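PDB 3QJL: putative CRISPR-associated endoribonuclease-like protein Cas6nc from Pyrococcus horikoshii, which binds CRISPR RNA as a member of the Cas6 family of the prokaryotic adaptive immune system, though endoribonuclease activity remains only putative. Local coordinates for residues R6-L20 and K70-S84. Sequence-based numbering, arbitrary orientation.
Sequences RIEVKLLPLKDNPIL and KGIEILSDDVSLYIS. With nucleotides of chain B; nucleotides of chain D.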
loop_
_atom_site.group_PDB
_atom_site.type_symbol
_atom_site.label_atom_id
_atom_site.label_comp_id
_atom_site.label_asym_id
_atom_site.label_seq_id
_atom_site.Cartn_x
_atom_site.Cartn_y
_atom_site.Cartn_z
ATOM N N ARG A 6 5.588 13.411 -23.210
ATOM C CA ARG A 6 6.025 12.583 -22.108
ATOM C C ARG A 6 6.913 11.497 -22.698
ATOM O O ARG A 6 6.573 10.917 -23.719
ATOM C CB ARG A 6 4.803 11.977 -21.420
ATOM C CG ARG A 6 5.141 10.920 -20.402
ATOM C CD ARG A 6 3.915 10.480 -19.608
ATOM N NE ARG A 6 3.266 11.569 -18.878
ATOM C CZ ARG A 6 2.591 11.399 -17.745
ATOM N NH1 ARG A 6 2.492 10.191 -17.212
ATOM N NH2 ARG A 6 2.027 12.433 -17.138
ATOM N N ILE A 7 8.050 11.218 -22.080
ATOM C CA ILE A 7 8.943 10.209 -22.638
ATOM C C ILE A 7 9.245 9.041 -21.697
ATOM O O ILE A 7 9.210 9.177 -20.475
ATOM C CB ILE A 7 10.274 10.820 -23.135
ATOM C CG1 ILE A 7 10.957 11.612 -22.018
ATOM C CG2 ILE A 7 10.030 11.711 -24.318
ATOM C CD1 ILE A 7 12.348 12.090 -22.382
ATOM N N GLU A 8 9.539 7.892 -22.289
ATOM C CA GLU A 8 10.028 6.755 -21.549
ATOM C C GLU A 8 11.483 6.510 -21.878
ATOM O O GLU A 8 11.832 6.235 -23.020
ATOM C CB GLU A 8 9.217 5.512 -21.886
ATOM C CG GLU A 8 9.885 4.223 -21.454
ATOM C CD GLU A 8 8.966 3.033 -21.597
ATOM O OE1 GLU A 8 9.332 1.931 -21.123
ATOM O OE2 GLU A 8 7.870 3.207 -22.175
ATOM N N VAL A 9 12.327 6.608 -20.865
ATOM C CA VAL A 9 13.742 6.316 -20.981
ATOM C C VAL A 9 14.011 4.926 -20.425
ATOM O O VAL A 9 13.810 4.696 -19.244
ATOM C CB VAL A 9 14.545 7.293 -20.119
ATOM C CG1 VAL A 9 16.025 6.955 -20.165
ATOM C CG2 VAL A 9 14.270 8.734 -20.535
ATOM N N LYS A 10 14.467 3.994 -21.252
ATOM C CA LYS A 10 14.825 2.673 -20.745
ATOM C C LYS A 10 16.241 2.658 -20.191
ATOM O O LYS A 10 17.144 3.236 -20.768
ATOM C CB LYS A 10 14.655 1.601 -21.820
ATOM C CG LYS A 10 13.228 1.114 -21.984
ATOM C CD LYS A 10 13.181 -0.142 -22.836
ATOM C CE LYS A 10 11.768 -0.717 -22.934
ATOM N NZ LYS A 10 11.405 -1.592 -21.769
ATOM N N LEU A 11 16.435 2.009 -19.053
ATOM C CA LEU A 11 17.762 1.925 -18.468
ATOM C C LEU A 11 18.176 0.476 -18.280
ATOM O O LEU A 11 17.345 -0.396 -17.994
ATOM C CB LEU A 11 17.813 2.665 -17.141
ATOM C CG LEU A 11 17.554 4.161 -17.244
ATOM C CD1 LEU A 11 17.003 4.664 -15.951
ATOM C CD2 LEU A 11 18.823 4.904 -17.603
ATOM N N LEU A 12 19.468 0.226 -18.468
ATOM C CA LEU A 12 20.016 -1.115 -18.365
ATOM C C LEU A 12 20.997 -1.173 -17.210
ATOM O O LEU A 12 21.987 -0.439 -17.202
ATOM C CB LEU A 12 20.699 -1.503 -19.673
ATOM C CG LEU A 12 19.835 -1.250 -20.915
ATOM C CD1 LEU A 12 20.692 -0.930 -22.138
ATOM C CD2 LEU A 12 18.898 -2.416 -21.195
ATOM N N PRO A 13 20.705 -2.019 -16.211
ATOM C CA PRO A 13 21.587 -2.227 -15.060
ATOM C C PRO A 13 22.849 -2.917 -15.541
ATOM O O PRO A 13 22.739 -3.904 -16.259
ATOM C CB PRO A 13 20.787 -3.181 -14.169
ATOM C CG PRO A 13 19.397 -3.179 -14.724
ATOM C CD PRO A 13 19.536 -2.907 -16.174
ATOM N N LEU A 14 24.018 -2.429 -15.148
ATOM C CA LEU A 14 25.263 -2.933 -15.722
ATOM C C LEU A 14 25.711 -4.331 -15.282
ATOM O O LEU A 14 25.975 -5.192 -16.123
ATOM C CB LEU A 14 26.396 -1.915 -15.565
ATOM C CG LEU A 14 26.199 -0.715 -16.495
ATOM C CD1 LEU A 14 27.464 0.132 -16.600
ATOM C CD2 LEU A 14 25.749 -1.197 -17.868
ATOM N N LYS A 15 25.807 -4.570 -13.984
ATOM C CA LYS A 15 26.366 -5.843 -13.553
ATOM C C LYS A 15 25.292 -6.857 -13.187
ATOM O O LYS A 15 24.100 -6.565 -13.288
ATOM C CB LYS A 15 27.352 -5.627 -12.412
ATOM C CG LYS A 15 28.498 -4.720 -12.814
ATOM C CD LYS A 15 29.585 -4.662 -11.759
ATOM C CE LYS A 15 30.840 -4.025 -12.334
ATOM N NZ LYS A 15 30.535 -2.735 -13.020
ATOM N N ASP A 16 25.719 -8.055 -12.796
ATOM C CA ASP A 16 24.788 -9.087 -12.336
ATOM C C ASP A 16 24.335 -8.761 -10.921
ATOM O O ASP A 16 25.044 -8.072 -10.182
ATOM C CB ASP A 16 25.432 -10.481 -12.366
ATOM C CG ASP A 16 26.161 -10.764 -13.670
ATOM O OD1 ASP A 16 25.491 -10.873 -14.726
ATOM O OD2 ASP A 16 27.407 -10.887 -13.632
ATOM N N ASN A 17 23.156 -9.256 -10.553
ATOM C CA ASN A 17 22.580 -8.991 -9.232
ATOM C C ASN A 17 22.547 -7.505 -8.908
ATOM O O ASN A 17 23.033 -7.079 -7.848
ATOM C CB ASN A 17 23.349 -9.740 -8.136
ATOM C CG ASN A 17 23.437 -11.231 -8.403
ATOM O OD1 ASN A 17 22.629 -11.791 -9.153
ATOM N ND2 ASN A 17 24.419 -11.883 -7.793
ATOM N N PRO A 18 21.972 -6.708 -9.823
ATOM C CA PRO A 18 21.966 -5.264 -9.610
ATOM C C PRO A 18 20.951 -4.922 -8.523
ATOM O O PRO A 18 19.911 -5.581 -8.428
ATOM C CB PRO A 18 21.533 -4.722 -10.973
ATOM C CG PRO A 18 20.653 -5.788 -11.529
ATOM C CD PRO A 18 21.198 -7.098 -11.016
ATOM N N ILE A 19 21.267 -3.918 -7.710
ATOM C CA ILE A 19 20.388 -3.477 -6.634
ATOM C C ILE A 19 20.221 -1.960 -6.630
ATOM O O ILE A 19 21.187 -1.209 -6.487
ATOM C CB ILE A 19 20.895 -3.963 -5.246
ATOM C CG1 ILE A 19 20.756 -5.484 -5.137
ATOM C CG2 ILE A 19 20.134 -3.280 -4.100
ATOM C CD1 ILE A 19 21.499 -6.076 -3.976
ATOM N N LEU A 20 18.978 -1.522 -6.777
ATOM C CA LEU A 20 18.644 -0.106 -6.798
ATOM C C LEU A 20 18.393 0.433 -5.387
ATOM O O LEU A 20 17.505 -0.045 -4.687
ATOM C CB LEU A 20 17.396 0.085 -7.659
ATOM C CG LEU A 20 16.781 1.473 -7.769
ATOM C CD1 LEU A 20 17.799 2.477 -8.260
ATOM C CD2 LEU A 20 15.593 1.413 -8.693
ATOM N N LYS A 70 19.652 -3.012 1.716
ATOM C CA LYS A 70 20.339 -2.630 0.481
ATOM C C LYS A 70 19.459 -1.777 -0.457
ATOM O O LYS A 70 19.774 -0.616 -0.758
ATOM C CB LYS A 70 20.878 -3.876 -0.243
ATOM C CG LYS A 70 22.266 -4.351 0.231
ATOM C CD LYS A 70 22.302 -5.858 0.566
ATOM C CE LYS A 70 22.018 -6.116 2.066
ATOM N NZ LYS A 70 21.564 -7.514 2.408
ATOM N N GLY A 71 18.353 -2.352 -0.916
ATOM C CA GLY A 71 17.489 -1.657 -1.845
ATOM C C GLY A 71 16.629 -2.655 -2.587
ATOM O O GLY A 71 16.336 -3.732 -2.065
ATOM N N ILE A 72 16.217 -2.283 -3.798
ATOM C CA ILE A 72 15.349 -3.099 -4.635
ATOM C C ILE A 72 16.151 -3.986 -5.579
ATOM O O ILE A 72 16.980 -3.510 -6.348
ATOM C CB ILE A 72 14.421 -2.198 -5.466
ATOM C CG1 ILE A 72 13.778 -1.141 -4.562
ATOM C CG2 ILE A 72 13.377 -3.029 -6.216
ATOM C CD1 ILE A 72 12.995 -0.085 -5.291
ATOM N N GLU A 73 15.901 -5.283 -5.518
ATOM C CA GLU A 73 16.550 -6.212 -6.420
ATOM C C GLU A 73 15.897 -6.116 -7.783
ATOM O O GLU A 73 14.697 -6.355 -7.896
ATOM C CB GLU A 73 16.355 -7.635 -5.918
ATOM C CG GLU A 73 17.556 -8.245 -5.237
ATOM C CD GLU A 73 17.268 -9.655 -4.742
ATOM O OE1 GLU A 73 17.534 -9.933 -3.550
ATOM O OE2 GLU A 73 16.769 -10.482 -5.542
ATOM N N ILE A 74 16.673 -5.823 -8.823
ATOM C CA ILE A 74 16.100 -5.748 -10.164
ATOM C C ILE A 74 16.174 -7.121 -10.836
ATOM O O ILE A 74 17.255 -7.599 -11.176
ATOM C CB ILE A 74 16.845 -4.714 -11.039
ATOM C CG1 ILE A 74 16.628 -3.303 -10.505
ATOM C CG2 ILE A 74 16.355 -4.777 -12.467
ATOM C CD1 ILE A 74 17.574 -2.298 -11.073
ATOM N N LEU A 75 15.018 -7.758 -11.011
ATOM C CA LEU A 75 14.960 -9.043 -11.698
ATOM C C LEU A 75 14.545 -8.887 -13.157
ATOM O O LEU A 75 14.504 -9.861 -13.912
ATOM C CB LEU A 75 14.013 -10.000 -10.983
ATOM C CG LEU A 75 14.409 -10.338 -9.547
ATOM C CD1 LEU A 75 13.776 -11.655 -9.124
ATOM C CD2 LEU A 75 15.916 -10.410 -9.402
ATOM N N SER A 76 14.215 -7.659 -13.538
ATOM C CA SER A 76 13.938 -7.338 -14.927
ATOM C C SER A 76 15.241 -7.131 -15.698
ATOM O O SER A 76 16.284 -6.888 -15.088
ATOM C CB SER A 76 13.022 -6.121 -15.020
ATOM O OG SER A 76 11.671 -6.538 -15.045
ATOM N N ASP A 77 15.187 -7.273 -17.024
ATOM C CA ASP A 77 16.344 -6.966 -17.883
ATOM C C ASP A 77 16.615 -5.465 -17.949
ATOM O O ASP A 77 17.769 -5.038 -17.981
ATOM C CB ASP A 77 16.160 -7.522 -19.304
ATOM C CG ASP A 77 16.152 -9.042 -19.342
ATOM O OD1 ASP A 77 16.887 -9.662 -18.541
ATOM O OD2 ASP A 77 15.405 -9.617 -20.167
ATOM N N ASP A 78 15.553 -4.667 -17.968
ATOM C CA ASP A 78 15.708 -3.217 -17.902
ATOM C C ASP A 78 14.713 -2.559 -16.938
ATOM O O ASP A 78 13.824 -3.207 -16.388
ATOM C CB ASP A 78 15.564 -2.593 -19.293
ATOM C CG ASP A 78 14.195 -2.852 -19.912
ATOM O OD1 ASP A 78 13.178 -2.348 -19.371
ATOM O OD2 ASP A 78 14.130 -3.555 -20.945
ATOM N N VAL A 79 14.866 -1.251 -16.771
ATOM C CA VAL A 79 13.972 -0.453 -15.954
ATOM C C VAL A 79 13.603 0.798 -16.742
ATOM O O VAL A 79 14.390 1.258 -17.553
ATOM C CB VAL A 79 14.655 -0.048 -14.645
ATOM C CG1 VAL A 79 14.921 -1.262 -13.801
ATOM C CG2 VAL A 79 15.961 0.684 -14.923
ATOM N N SER A 80 12.431 1.365 -16.504
ATOM C CA SER A 80 12.032 2.559 -17.234
ATOM C C SER A 80 11.968 3.745 -16.295
ATOM O O SER A 80 11.830 3.587 -15.091
ATOM C CB SER A 80 10.676 2.353 -17.901
ATOM O OG SER A 80 10.440 0.979 -18.076
ATOM N N LEU A 81 12.098 4.937 -16.845
ATOM C CA LEU A 81 11.936 6.145 -16.068
ATOM C C LEU A 81 11.129 7.110 -16.903
ATOM O O LEU A 81 11.581 7.519 -17.962
ATOM C CB LEU A 81 13.305 6.735 -15.796
ATOM C CG LEU A 81 13.344 8.162 -15.282
ATOM C CD1 LEU A 81 13.206 8.176 -13.779
ATOM C CD2 LEU A 81 14.645 8.813 -15.692
ATOM N N TYR A 82 9.948 7.494 -16.442
ATOM C CA TYR A 82 9.095 8.364 -17.240
ATOM C C TYR A 82 9.305 9.818 -16.879
ATOM O O TYR A 82 9.421 10.148 -15.704
ATOM C CB TYR A 82 7.636 7.985 -17.053
ATOM C CG TYR A 82 7.366 6.583 -17.503
ATOM C CD1 TYR A 82 7.444 5.526 -16.614
ATOM C CD2 TYR A 82 7.058 6.310 -18.820
ATOM C CE1 TYR A 82 7.208 4.238 -17.024
ATOM C CE2 TYR A 82 6.819 5.026 -19.236
ATOM C CZ TYR A 82 6.896 3.993 -18.336
ATOM O OH TYR A 82 6.662 2.707 -18.753
ATOM N N ILE A 83 9.355 10.683 -17.888
ATOM C CA ILE A 83 9.601 12.105 -17.684
ATOM C C ILE A 83 8.500 12.882 -18.384
ATOM O O ILE A 83 8.053 12.477 -19.445
ATOM C CB ILE A 83 10.974 12.491 -18.262
ATOM C CG1 ILE A 83 12.055 11.586 -17.672
ATOM C CG2 ILE A 83 11.299 13.958 -18.006
ATOM C CD1 ILE A 83 13.458 11.982 -18.033
ATOM N N SER A 84 8.054 13.992 -17.811
ATOM C CA SER A 84 6.931 14.723 -18.396
ATOM C C SER A 84 7.119 16.235 -18.293
ATOM O O SER A 84 7.872 16.715 -17.449
ATOM C CB SER A 84 5.619 14.293 -17.722
ATOM O OG SER A 84 4.482 14.919 -18.293
ATOM O "O5'" G B 1 4.014 2.879 -21.904
ATOM C "C5'" G B 1 3.040 1.956 -21.417
ATOM C "C4'" G B 1 3.137 1.780 -19.918
ATOM O "O4'" G B 1 3.578 3.035 -19.326
ATOM C "C3'" G B 1 1.828 1.409 -19.219
ATOM O "O3'" G B 1 2.096 0.575 -18.077
ATOM C "C2'" G B 1 1.305 2.770 -18.750
ATOM O "O2'" G B 1 0.412 2.723 -17.652
ATOM C "C1'" G B 1 2.609 3.497 -18.402
ATOM N N9 G B 1 2.531 4.964 -18.515
ATOM C C8 G B 1 3.267 5.868 -17.783
ATOM N N7 G B 1 3.007 7.113 -18.073
ATOM C C5 G B 1 2.042 7.035 -19.065
ATOM C C6 G B 1 1.378 8.069 -19.771
ATOM O O6 G B 1 1.518 9.291 -19.644
ATOM N N1 G B 1 0.470 7.572 -20.704
ATOM C C2 G B 1 0.225 6.242 -20.931
ATOM N N2 G B 1 -0.694 5.965 -21.874
ATOM N N3 G B 1 0.842 5.264 -20.277
ATOM C C4 G B 1 1.735 5.721 -19.362
ATOM P P A D 6 7.005 -3.885 -3.540
ATOM O OP1 A D 6 5.774 -3.552 -4.292
ATOM O OP2 A D 6 8.255 -4.123 -4.292
ATOM O "O5'" A D 6 7.252 -2.793 -2.415
ATOM C "C5'" A D 6 8.287 -2.948 -1.454
ATOM C "C4'" A D 6 8.713 -1.621 -0.874
ATOM O "O4'" A D 6 9.533 -0.925 -1.846
ATOM C "C3'" A D 6 7.579 -0.667 -0.515
ATOM O "O3'" A D 6 7.962 0.123 0.615
ATOM C "C2'" A D 6 7.482 0.224 -1.748
ATOM O "O2'" A D 6 6.935 1.498 -1.494
ATOM C "C1'" A D 6 8.943 0.311 -2.191
ATOM N N9 A D 6 9.126 0.491 -3.633
ATOM C C8 A D 6 8.544 -0.236 -4.644
ATOM N N7 A D 6 8.908 0.109 -5.864
ATOM C C5 A D 6 9.809 1.134 -5.637
ATOM C C6 A D 6 10.551 1.924 -6.524
ATOM N N6 A D 6 10.493 1.798 -7.852
ATOM N N1 A D 6 11.367 2.852 -5.985
ATOM C C2 A D 6 11.420 2.974 -4.647
ATOM N N3 A D 6 10.763 2.298 -3.708
ATOM C C4 A D 6 9.965 1.375 -4.275
#
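Lys10 of strand 6-13 forms a salt bridge with Asp78, the residue just ahead of strand 79-84, with Lys10 NZ 3.1 Å from Asp78 OD1 and approaching from above the carboxylate plane. The lysine chain runs extended and turns at its last torsion (chi4 -84°), which brings the ammonium to the acid. From there the paired strands run on, with two backbone bonds at each of Ile7-Ile83, Val9-Leu81 and Leu11-Val79; Leu11 N to Val79 O measures 2.6 Å. Residues 18-20 and 72-74 pair again after a shift in register, through bonds such as Leu20 N to Ile72 O (2.9 Å).

Side chains alternate between the faces of the longer pairing. On the polar face Glu8 lies alongside Tyr82, its CB 3.6 Å from ring atom CE2, while its carboxylate reaches a weak bond from Ser80 and a salt bridge with Lys117. G1 of chain B covers one face of the Tyr82 ring, with C8 3.8 Å above the plane, over its centre, and Arg6 NH1 donates to the guanine N7 at 3.2 Å. Val239 O also receives a bond from NH1.

The reverse face is apolar. Ile7 CG1 packs on Ile83 CB, and Leu11 CB meets Val79 CG2 at 3.5 Å. Beyond the longer pairing, Ile74 packs against Pro13, Pro18 and Leu20, and in the same smaller sheet Ile72 CD1 touches the adenine of A6 of chain D.

Strands 5-13 and 79-85 are neighbours within an antiparallel sheet of the ferredoxin-like fold characteristic of Cas6 and other RAMP proteins, here with one RNA nucleotide, G1 of chain B, against the Arg6-Tyr82 face.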